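Local coordinates for antitoxin (Nitrosomonas europaea, PDB 2ODK), which probably serves as the antitoxin of a type II toxin-antitoxin system, a member of the Phd/YefM family that forms a dimer, at residues A[44-47]-A[48-51]; A[19-22]-A[23-27]; A[5-8]-A[9-12]; A[30-34]-A[35-39]. All coordinates share one frame; numbering follows the deposited sequence.

Contact 1: residues A[44-47]-A[48-51]; sequences GEWR and RLQA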
loop_
_atom_site.group_PDB
_atom_site.type_symbol
_atom_site.label_atom_id
_atom_site.label_comp_id
_atom_site.label_asym_id
_atom_site.label_seq_id
_atom_site.Cartn_x
_atom_site.Cartn_y
_atom_site.Cartn_z
ATOM N N GLY A 44 4.693 -6.517 -7.853
ATOM C CA GLY A 44 5.456 -7.735 -8.215
ATOM C C GLY A 44 6.055 -8.385 -6.980
ATOM O O GLY A 44 6.105 -9.632 -6.863
ATOM N N GLU A 45 6.510 -7.542 -6.044
ATOM C CA GLU A 45 7.085 -8.066 -4.813
ATOM C C GLU A 45 6.009 -8.791 -3.995
ATOM O O GLU A 45 6.260 -9.886 -3.455
ATOM C CB GLU A 45 7.678 -6.913 -3.997
ATOM C CG GLU A 45 8.241 -7.343 -2.658
ATOM C CD GLU A 45 9.014 -6.232 -1.944
ATOM O OE1 GLU A 45 9.462 -5.283 -2.616
ATOM O OE2 GLU A 45 9.200 -6.322 -0.700
ATOM N N TRP A 46 4.803 -8.188 -3.905
ATOM C CA TRP A 46 3.704 -8.846 -3.238
ATOM C C TRP A 46 3.352 -10.195 -3.886
ATOM O O TRP A 46 3.173 -11.216 -3.178
ATOM C CB TRP A 46 2.495 -7.897 -3.297
ATOM C CG TRP A 46 1.172 -8.476 -2.891
ATOM C CD1 TRP A 46 0.073 -8.746 -3.701
ATOM C CD2 TRP A 46 0.814 -8.809 -1.594
ATOM N NE1 TRP A 46 -0.944 -9.241 -2.937
ATOM C CE2 TRP A 46 -0.532 -9.277 -1.632
ATOM C CE3 TRP A 46 1.460 -8.721 -0.387
ATOM C CZ2 TRP A 46 -1.207 -9.695 -0.510
ATOM C CZ3 TRP A 46 0.751 -9.154 0.776
ATOM C CH2 TRP A 46 -0.549 -9.618 0.690
ATOM N N ARG A 47 3.252 -10.223 -5.220
ATOM C CA ARG A 47 2.877 -11.483 -5.890
ATOM C C ARG A 47 3.901 -12.578 -5.572
ATOM O O ARG A 47 3.539 -13.723 -5.319
ATOM C CB ARG A 47 2.813 -11.320 -7.407
ATOM C CG ARG A 47 1.770 -10.314 -7.912
ATOM C CD ARG A 47 0.368 -10.697 -7.486
ATOM N NE ARG A 47 -0.633 -9.810 -8.067
ATOM C CZ ARG A 47 -1.923 -9.866 -7.725
ATOM N NH1 ARG A 47 -2.324 -10.811 -6.867
ATOM N NH2 ARG A 47 -2.806 -9.054 -8.278
ATOM N N ARG A 48 5.184 -12.204 -5.583
ATOM C CA ARG A 48 6.202 -13.227 -5.314
ATOM C C ARG A 48 6.155 -13.713 -3.875
ATOM O O ARG A 48 6.350 -14.900 -3.610
ATOM C CB ARG A 48 7.593 -12.734 -5.702
ATOM C CG ARG A 48 7.699 -12.602 -7.244
ATOM C CD ARG A 48 9.128 -12.253 -7.641
ATOM N NE ARG A 48 9.575 -10.955 -7.159
ATOM C CZ ARG A 48 9.387 -9.795 -7.790
ATOM N NH1 ARG A 48 8.743 -9.740 -8.976
ATOM N NH2 ARG A 48 9.816 -8.654 -7.244
ATOM N N LEU A 49 5.853 -12.801 -2.961
ATOM C CA LEU A 49 5.676 -13.152 -1.544
ATOM C C LEU A 49 4.526 -14.146 -1.389
ATOM O O LEU A 49 4.610 -15.146 -0.642
ATOM C CB LEU A 49 5.335 -11.876 -0.737
ATOM C CG LEU A 49 5.123 -12.003 0.777
ATOM C CD1 LEU A 49 6.357 -12.638 1.370
ATOM C CD2 LEU A 49 4.928 -10.643 1.392
ATOM N N GLN A 50 3.413 -13.844 -2.069
ATOM C CA GLN A 50 2.208 -14.713 -2.077
ATOM C C GLN A 50 2.565 -16.115 -2.579
ATOM O O GLN A 50 2.136 -17.130 -1.996
ATOM C CB GLN A 50 1.080 -14.130 -2.969
ATOM C CG GLN A 50 0.288 -12.885 -2.437
ATOM C CD GLN A 50 -0.834 -12.442 -3.406
ATOM O OE1 GLN A 50 -0.597 -12.187 -4.592
ATOM N NE2 GLN A 50 -2.064 -12.379 -2.907
ATOM N N ALA A 51 3.327 -16.167 -3.667
ATOM C CA ALA A 51 3.671 -17.456 -4.272
ATOM C C ALA A 51 4.570 -18.252 -3.337
ATOM O O ALA A 51 4.475 -19.498 -3.322
ATOM C CB ALA A 51 4.333 -17.263 -5.633
#
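Two turns of the helix 43-52 meet here, tied by successive i to i+4 backbone hydrogen bonds and, on one flank, by the side chains of Trp46, Arg47 and Gln50. Gln50, one turn on from Trp46, reaches over one face of the indole, toward its rim. Gln50 CG sits 4.0 Å from the centroid of the five-membered ring of Trp46 and 20° off the ring normal, a CH-pi contact. The amide is turned 30° from the indole plane, and its approach to Trp46 NE1 is not a hydrogen bond. With CG anti to the carbonyl carbon, the glutamine leans back along the helix. There Arg47 runs alongside it in the same direction, and Arg47 NH1 donates to Gln50 OE1 at 3.2 Å, in the carbonyl plane on a lone pair, though bent to 145° at the hydrogen. Arg47 NH2 turns to a salt bridge with Glu36 of the second subunit. Arg48 folds back at its third torsion and lays its guanidinium over Gly44 O, which lies 3.3 Å above the centre of that plane. Glycine, without a side chain, lets the guanidinium settle close to the backbone. Trp46 CE3 and Leu49 CD2 approach to 4.3 Å. Side chains spaced three and four residues apart in this way are characteristic of an alpha-helix, here with Trp46, Arg47 and Leu49 turned to the second subunit.

Contact 2: residues A[19-22]-A[23-27]; sequences LDAC and ITEGP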
loop_
_atom_site.group_PDB
_atom_site.type_symbol
_atom_site.label_atom_id
_atom_site.label_comp_id
_atom_site.label_asym_id
_atom_site.label_seq_id
_atom_site.Cartn_x
_atom_site.Cartn_y
_atom_site.Cartn_z
ATOM N N LEU A 19 3.705 6.807 -3.997
ATOM C CA LEU A 19 3.734 5.695 -4.954
ATOM C C LEU A 19 5.104 5.570 -5.625
ATOM O O LEU A 19 5.643 4.450 -5.793
ATOM C CB LEU A 19 2.592 5.872 -5.965
ATOM C CG LEU A 19 2.498 4.790 -7.048
ATOM C CD1 LEU A 19 2.431 3.381 -6.456
ATOM C CD2 LEU A 19 1.270 5.087 -7.906
ATOM N N ASP A 20 5.680 6.708 -6.003
ATOM C CA ASP A 20 7.007 6.694 -6.631
ATOM C C ASP A 20 8.051 6.117 -5.700
ATOM O O ASP A 20 8.925 5.331 -6.127
ATOM C CB ASP A 20 7.442 8.097 -7.066
ATOM C CG ASP A 20 8.759 8.085 -7.793
ATOM O OD1 ASP A 20 8.786 7.586 -8.931
ATOM O OD2 ASP A 20 9.755 8.558 -7.216
ATOM N N ALA A 21 7.982 6.486 -4.414
ATOM C CA ALA A 21 8.957 5.958 -3.459
ATOM C C ALA A 21 8.781 4.429 -3.312
ATOM O O ALA A 21 9.747 3.677 -3.152
ATOM C CB ALA A 21 8.810 6.630 -2.105
ATOM N N CYS A 22 7.522 3.969 -3.315
ATOM C CA CYS A 22 7.273 2.505 -3.253
ATOM C C CYS A 22 8.051 1.798 -4.379
ATOM O O CYS A 22 8.737 0.785 -4.165
ATOM C CB CYS A 22 5.777 2.287 -3.374
ATOM S SG CYS A 22 5.293 0.579 -3.586
ATOM N N ILE A 23 7.921 2.336 -5.583
ATOM C CA ILE A 23 8.523 1.670 -6.747
ATOM C C ILE A 23 10.051 1.810 -6.769
ATOM O O ILE A 23 10.765 0.859 -7.122
ATOM C CB ILE A 23 7.899 2.223 -8.067
ATOM C CG1 ILE A 23 6.403 1.880 -8.138
ATOM C CG2 ILE A 23 8.639 1.668 -9.292
ATOM C CD1 ILE A 23 6.047 0.471 -7.681
ATOM N N THR A 24 10.554 2.990 -6.416
ATOM C CA THR A 24 11.989 3.221 -6.526
ATOM C C THR A 24 12.791 2.788 -5.303
ATOM O O THR A 24 13.987 2.497 -5.414
ATOM C CB THR A 24 12.282 4.695 -6.839
ATOM O OG1 THR A 24 11.837 5.500 -5.741
ATOM C CG2 THR A 24 11.567 5.134 -8.122
ATOM N N GLU A 25 12.165 2.782 -4.123
ATOM C CA GLU A 25 12.896 2.450 -2.921
ATOM C C GLU A 25 12.390 1.171 -2.269
ATOM O O GLU A 25 13.175 0.393 -1.738
ATOM C CB GLU A 25 12.889 3.637 -1.942
ATOM C CG GLU A 25 13.521 4.914 -2.529
ATOM C CD GLU A 25 13.309 6.137 -1.662
ATOM O OE1 GLU A 25 13.554 6.038 -0.450
ATOM O OE2 GLU A 25 12.900 7.192 -2.189
ATOM N N GLY A 26 11.080 0.946 -2.303
ATOM C CA GLY A 26 10.571 -0.231 -1.632
ATOM C C GLY A 26 9.366 0.106 -0.755
ATOM O O GLY A 26 8.887 1.235 -0.744
ATOM N N PRO A 27 8.859 -0.905 -0.076
ATOM C CA PRO A 27 7.643 -0.734 0.760
ATOM C C PRO A 27 7.652 0.539 1.594
ATOM O O PRO A 27 8.654 0.841 2.265
ATOM C CB PRO A 27 7.660 -1.975 1.635
ATOM C CG PRO A 27 8.267 -3.050 0.672
ATOM C CD PRO A 27 9.356 -2.297 -0.050
HETATM O O HOH W 1 11.168 8.194 -5.304
#
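Asp20 and Thr24, one turn apart, slant across each other at the C-terminus of the helix 15-24, which is closed by a glycine of positive phi, Gly26. The Thr24 methyl CG2 faces the carboxylate, 3.8 Å from Asp20 OD1, while the hydroxyl turns back to the main chain. At chi1 64°, OG1 stands between the backbone N and the carbonyl carbon and donates to Asp20 O at 2.9 Å, from above the carbonyl plane. The same oxygen receives Thr24 N almost end-on, so two bonds grip it; threonine's short hydroxyl can fold back on the carbonyl of the preceding turn. Ala21 O is likewise shared, by Glu25 N and Gly26 N, and Gly26 accepts a phi of 132° that would jam a side chain against the preceding carbonyl. Pro27 then starts the extended chain toward the strand 28-32. On another side of the helix, Cys22 SG lies 4.2 Å from Ile23 CD1. Compact Cys22 packs on Leu40 and Pro42 and on Ala38 of the second subunit, whereas Ile23 meets Glu37 of that subunit. Back at the threonine, a water donates to Thr24 OG1 at 2.8 Å.

Contact 3: residues A[5-8]-A[9-12]; sequences VWPV and QDAK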
loop_
_atom_site.group_PDB
_atom_site.type_symbol
_atom_site.label_atom_id
_atom_site.label_comp_id
_atom_site.label_asym_id
_atom_site.label_seq_id
_atom_site.Cartn_x
_atom_site.Cartn_y
_atom_site.Cartn_z
ATOM N N VAL A 5 7.879 6.190 6.793
ATOM C CA VAL A 5 6.524 6.182 7.357
ATOM C C VAL A 5 5.831 7.489 7.039
ATOM O O VAL A 5 6.315 8.594 7.392
ATOM C CB VAL A 5 6.520 6.012 8.927
ATOM C CG1 VAL A 5 5.084 5.931 9.436
ATOM C CG2 VAL A 5 7.316 4.772 9.338
ATOM N N TRP A 6 4.662 7.358 6.411
ATOM C CA TRP A 6 3.864 8.495 5.971
ATOM C C TRP A 6 2.535 8.563 6.747
ATOM O O TRP A 6 1.727 7.636 6.639
ATOM C CB TRP A 6 3.478 8.248 4.504
ATOM C CG TRP A 6 4.629 8.128 3.555
ATOM C CD1 TRP A 6 5.514 7.077 3.432
ATOM C CD2 TRP A 6 4.966 9.065 2.529
ATOM N NE1 TRP A 6 6.389 7.317 2.390
ATOM C CE2 TRP A 6 6.077 8.532 1.823
ATOM C CE3 TRP A 6 4.435 10.304 2.134
ATOM C CZ2 TRP A 6 6.674 9.206 0.740
ATOM C CZ3 TRP A 6 5.023 10.967 1.034
ATOM C CH2 TRP A 6 6.134 10.420 0.369
ATOM N N PRO A 7 2.303 9.672 7.503
ATOM C CA PRO A 7 0.962 9.873 8.052
ATOM C C PRO A 7 -0.068 9.862 6.940
ATOM O O PRO A 7 0.205 10.337 5.822
ATOM C CB PRO A 7 1.047 11.275 8.688
ATOM C CG PRO A 7 2.540 11.370 9.066
ATOM C CD PRO A 7 3.220 10.767 7.856
ATOM N N VAL A 8 -1.270 9.394 7.266
ATOM C CA VAL A 8 -2.340 9.270 6.262
ATOM C C VAL A 8 -2.530 10.535 5.413
ATOM O O VAL A 8 -2.652 10.461 4.175
ATOM C CB VAL A 8 -3.654 8.734 6.909
ATOM C CG1 VAL A 8 -4.183 9.708 7.967
ATOM C CG2 VAL A 8 -4.688 8.443 5.812
ATOM N N GLN A 9 -2.569 11.693 6.068
ATOM C CA GLN A 9 -2.828 12.910 5.320
ATOM C C GLN A 9 -1.688 13.296 4.359
ATOM O O GLN A 9 -1.924 13.951 3.323
ATOM C CB GLN A 9 -3.194 14.045 6.308
ATOM C CG GLN A 9 -2.025 14.556 7.127
ATOM C CD GLN A 9 -1.681 13.728 8.396
ATOM O OE1 GLN A 9 -2.146 12.609 8.643
ATOM N NE2 GLN A 9 -0.839 14.334 9.228
ATOM N N ASP A 10 -0.465 12.867 4.691
ATOM C CA ASP A 10 0.688 13.160 3.865
ATOM C C ASP A 10 0.777 12.184 2.684
ATOM O O ASP A 10 1.126 12.577 1.560
ATOM C CB ASP A 10 1.980 13.074 4.676
ATOM C CG ASP A 10 2.055 14.117 5.791
ATOM O OD1 ASP A 10 1.286 15.088 5.763
ATOM O OD2 ASP A 10 2.904 13.956 6.674
ATOM N N ALA A 11 0.491 10.902 2.944
ATOM C CA ALA A 11 0.437 9.958 1.829
ATOM C C ALA A 11 -0.642 10.407 0.835
ATOM O O ALA A 11 -0.489 10.196 -0.388
ATOM C CB ALA A 11 0.139 8.540 2.362
ATOM N N LYS A 12 -1.769 10.944 1.344
ATOM C CA LYS A 12 -2.812 11.408 0.444
ATOM C C LYS A 12 -2.326 12.638 -0.338
ATOM O O LYS A 12 -2.440 12.708 -1.579
ATOM C CB LYS A 12 -4.072 11.767 1.251
ATOM C CG LYS A 12 -5.194 12.380 0.389
ATOM C CD LYS A 12 -6.404 12.748 1.266
ATOM C CE LYS A 12 -7.443 13.497 0.462
ATOM N NZ LYS A 12 -8.192 12.633 -0.457
#
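Pro7 and Asp10 meet at the start of the helix 8-13, where Pro7 holds the N-cap position. The carboxylate lies slantwise beside the pyrrolidine ring, with Asp10 OD2 3.4 Å from Pro7 CD; an acidic group in the first turn would be favoured by the helix dipole. Gln9 bends at chi2 (-83°) and folds its amide back on the proline, Gln9 OE1 reaching 3.5 Å from Pro7 CB. Behind these side chains the turn is pinned through Pro7 O. Ala11 N donates to it at 2.9 Å in a nearly straight bond, 168° at the hydrogen, and Asp10 N donates to the same oxygen from above the carbonyl plane, so two bonds grip it. Proline suits the N-cap because its nitrogen, which carries no hydrogen, precedes the first turn, where no i to i+4 bond needs an N-H. Trp6 CB rests 4.0 Å from Ala11 CB, a small methyl that lets the indole come close; Asp10 O lies at the edge of that ring. Farther out, Trp6 NE1 bonds to Gln28 OE1. The junction joins the strand 5-7, paired with the strand 28-32, to the helix 8-13 beside the helix 15-24, whose Phe18 touches Trp6 and Ala11.

Contact 4: residues A[30-34]-A[35-39]; sequences VSRRG and AEEAV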
loop_
_atom_site.group_PDB
_atom_site.type_symbol
_atom_site.label_atom_id
_atom_site.label_comp_id
_atom_site.label_asym_id
_atom_site.label_seq_id
_atom_site.Cartn_x
_atom_site.Cartn_y
_atom_site.Cartn_z
ATOM N N VAL A 30 2.309 3.414 5.978
ATOM C CA VAL A 30 1.346 4.475 6.237
ATOM C C VAL A 30 0.918 4.388 7.701
ATOM O O VAL A 30 0.605 3.292 8.176
ATOM C CB VAL A 30 0.100 4.248 5.379
ATOM C CG1 VAL A 30 -0.961 5.336 5.641
ATOM C CG2 VAL A 30 0.498 4.203 3.904
ATOM N N SER A 31 0.878 5.532 8.397
ATOM C CA SER A 31 0.431 5.559 9.785
ATOM C C SER A 31 -0.860 6.373 9.957
ATOM O O SER A 31 -1.193 7.235 9.104
ATOM C CB SER A 31 1.531 6.168 10.655
ATOM O OG SER A 31 1.805 7.507 10.289
ATOM N N ARG A 32 -1.589 6.090 11.058
ATOM C CA ARG A 32 -2.669 6.968 11.523
ATOM C C ARG A 32 -2.379 7.122 12.986
ATOM O O ARG A 32 -2.023 6.150 13.644
ATOM C CB ARG A 32 -4.058 6.296 11.370
ATOM C CG ARG A 32 -4.565 6.188 9.935
ATOM C CD ARG A 32 -5.995 5.731 9.853
ATOM N NE ARG A 32 -6.287 4.458 10.485
ATOM C CZ ARG A 32 -7.132 3.576 9.963
ATOM N NH1 ARG A 32 -7.674 3.825 8.743
ATOM N NH2 ARG A 32 -7.396 2.450 10.653
ATOM N N ARG A 33 -2.603 8.321 13.506
ATOM C CA ARG A 33 -2.406 8.568 14.948
ATOM C C ARG A 33 -0.981 8.201 15.371
ATOM O O ARG A 33 -0.741 7.810 16.535
ATOM C CB ARG A 33 -3.454 7.828 15.804
ATOM C CG ARG A 33 -4.884 8.368 15.668
ATOM C CD ARG A 33 -5.728 7.712 16.742
ATOM N NE ARG A 33 -7.074 8.244 16.935
ATOM C CZ ARG A 33 -7.342 9.300 17.702
ATOM N NH1 ARG A 33 -6.304 9.941 18.257
ATOM N NH2 ARG A 33 -8.609 9.692 17.950
ATOM N N GLY A 34 -0.040 8.295 14.430
ATOM C CA GLY A 34 1.339 7.983 14.826
ATOM C C GLY A 34 1.582 6.523 15.080
ATOM O O GLY A 34 2.585 6.171 15.736
ATOM N N ALA A 35 0.719 5.657 14.520
ATOM C CA ALA A 35 0.880 4.200 14.660
ATOM C C ALA A 35 0.919 3.596 13.243
ATOM O O ALA A 35 0.103 3.952 12.397
ATOM C CB ALA A 35 -0.292 3.574 15.388
ATOM N N GLU A 36 1.853 2.683 12.998
ATOM C CA GLU A 36 1.947 2.036 11.686
ATOM C C GLU A 36 0.691 1.204 11.433
ATOM O O GLU A 36 0.254 0.406 12.314
ATOM C CB GLU A 36 3.226 1.187 11.638
ATOM C CG GLU A 36 4.465 2.051 11.784
ATOM C CD GLU A 36 5.768 1.274 11.683
ATOM O OE1 GLU A 36 5.719 0.062 11.449
ATOM O OE2 GLU A 36 6.815 1.903 11.825
ATOM N N GLU A 37 0.094 1.358 10.244
ATOM C CA GLU A 37 -1.183 0.706 9.953
ATOM C C GLU A 37 -1.096 -0.209 8.726
ATOM O O GLU A 37 -1.748 -1.266 8.696
ATOM C CB GLU A 37 -2.305 1.742 9.750
ATOM C CG GLU A 37 -2.753 2.391 11.089
ATOM C CD GLU A 37 -3.474 1.408 12.008
ATOM O OE1 GLU A 37 -3.797 0.298 11.527
ATOM O OE2 GLU A 37 -3.709 1.711 13.201
ATOM N N ALA A 38 -0.373 0.244 7.705
ATOM C CA ALA A 38 -0.369 -0.495 6.440
ATOM C C ALA A 38 0.888 -0.212 5.676
ATOM O O ALA A 38 1.657 0.660 6.059
ATOM C CB ALA A 38 -1.617 -0.139 5.609
ATOM N N VAL A 39 1.128 -0.959 4.593
ATOM C CA VAL A 39 2.373 -0.757 3.851
ATOM C C VAL A 39 2.059 -0.869 2.358
ATOM O O VAL A 39 1.290 -1.740 1.935
ATOM C CB VAL A 39 3.470 -1.736 4.340
ATOM C CG1 VAL A 39 2.994 -3.148 4.297
ATOM C CG2 VAL A 39 4.753 -1.587 3.561
HETATM O O HOH W 2 -3.746 4.092 14.350
HETATM O O HOH W 3 -6.527 1.490 13.209
#
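The strands 28-32 and 35-42 form a beta hairpin, closed by a type I' turn from Arg32 to Ala35 and interrupted farther down by a classic beta bulge. At the turn, Arg32 N donates to Ala35 O at 3.0 Å and Ala35 N returns a bond to Arg32 O. Arg33 and Gly34 occupy the two corners with positive phi, easy for glycine, which has no side chain to strain the backbone. In the bulge Glu37 and Ala38 both face Val30, and Val30 O takes N-H groups from each, Glu37 N at 2.9 Å and Ala38 N at 3.2 Å, both in its carbonyl plane. Val30 N completes the pair with a nearly straight bond to Ala38 O (173° at the hydrogen). Buried Val30 and Ala38 suit the apolar interior, and the small alanine leaves room for Leu19 of the second subunit. At the bulge Glu37 comes alongside Arg32. These side chains cross at about a right angle, Glu37 CG lying 4.1 Å from Arg32 CB, and a bend at chi2 (-68°) carries the carboxylate past the aliphatic part of the arginine. Their charged ends do not form a salt bridge; Arg32 NH1 instead pairs with Asp20 of the second subunit. Two waters link the residues: one joins the backbone Arg32 O to Glu37 OE2, the other accepts from Arg32 NH2, in the guanidinium plane, and donates to Glu37 OE2 at 2.8 Å.

How the contacts relate
Contacts 3 and 4 are the closest pair, centres about 8 Å apart, because their strands 5-7 and 28-32 are neighbours in one sheet: Trp6 O and Ser31 N lie 2.9 Å apart, a probable hydrogen bond. Contact 2 leads into that sheet and touches contact 4 through Pro27 CB and Val39 CG2, 3.5 Å apart. These three are partly buried and turn on reversals or helix ends, where shared carbonyl oxygens do much of the work. Contact 1 is the surface member, on the helix after the strand 35-42; regular helical bonding and long polar side chains dominate there. All four touch the second subunit, and Glu45 OE2 approaches Pro27 CG to 3.7 Å.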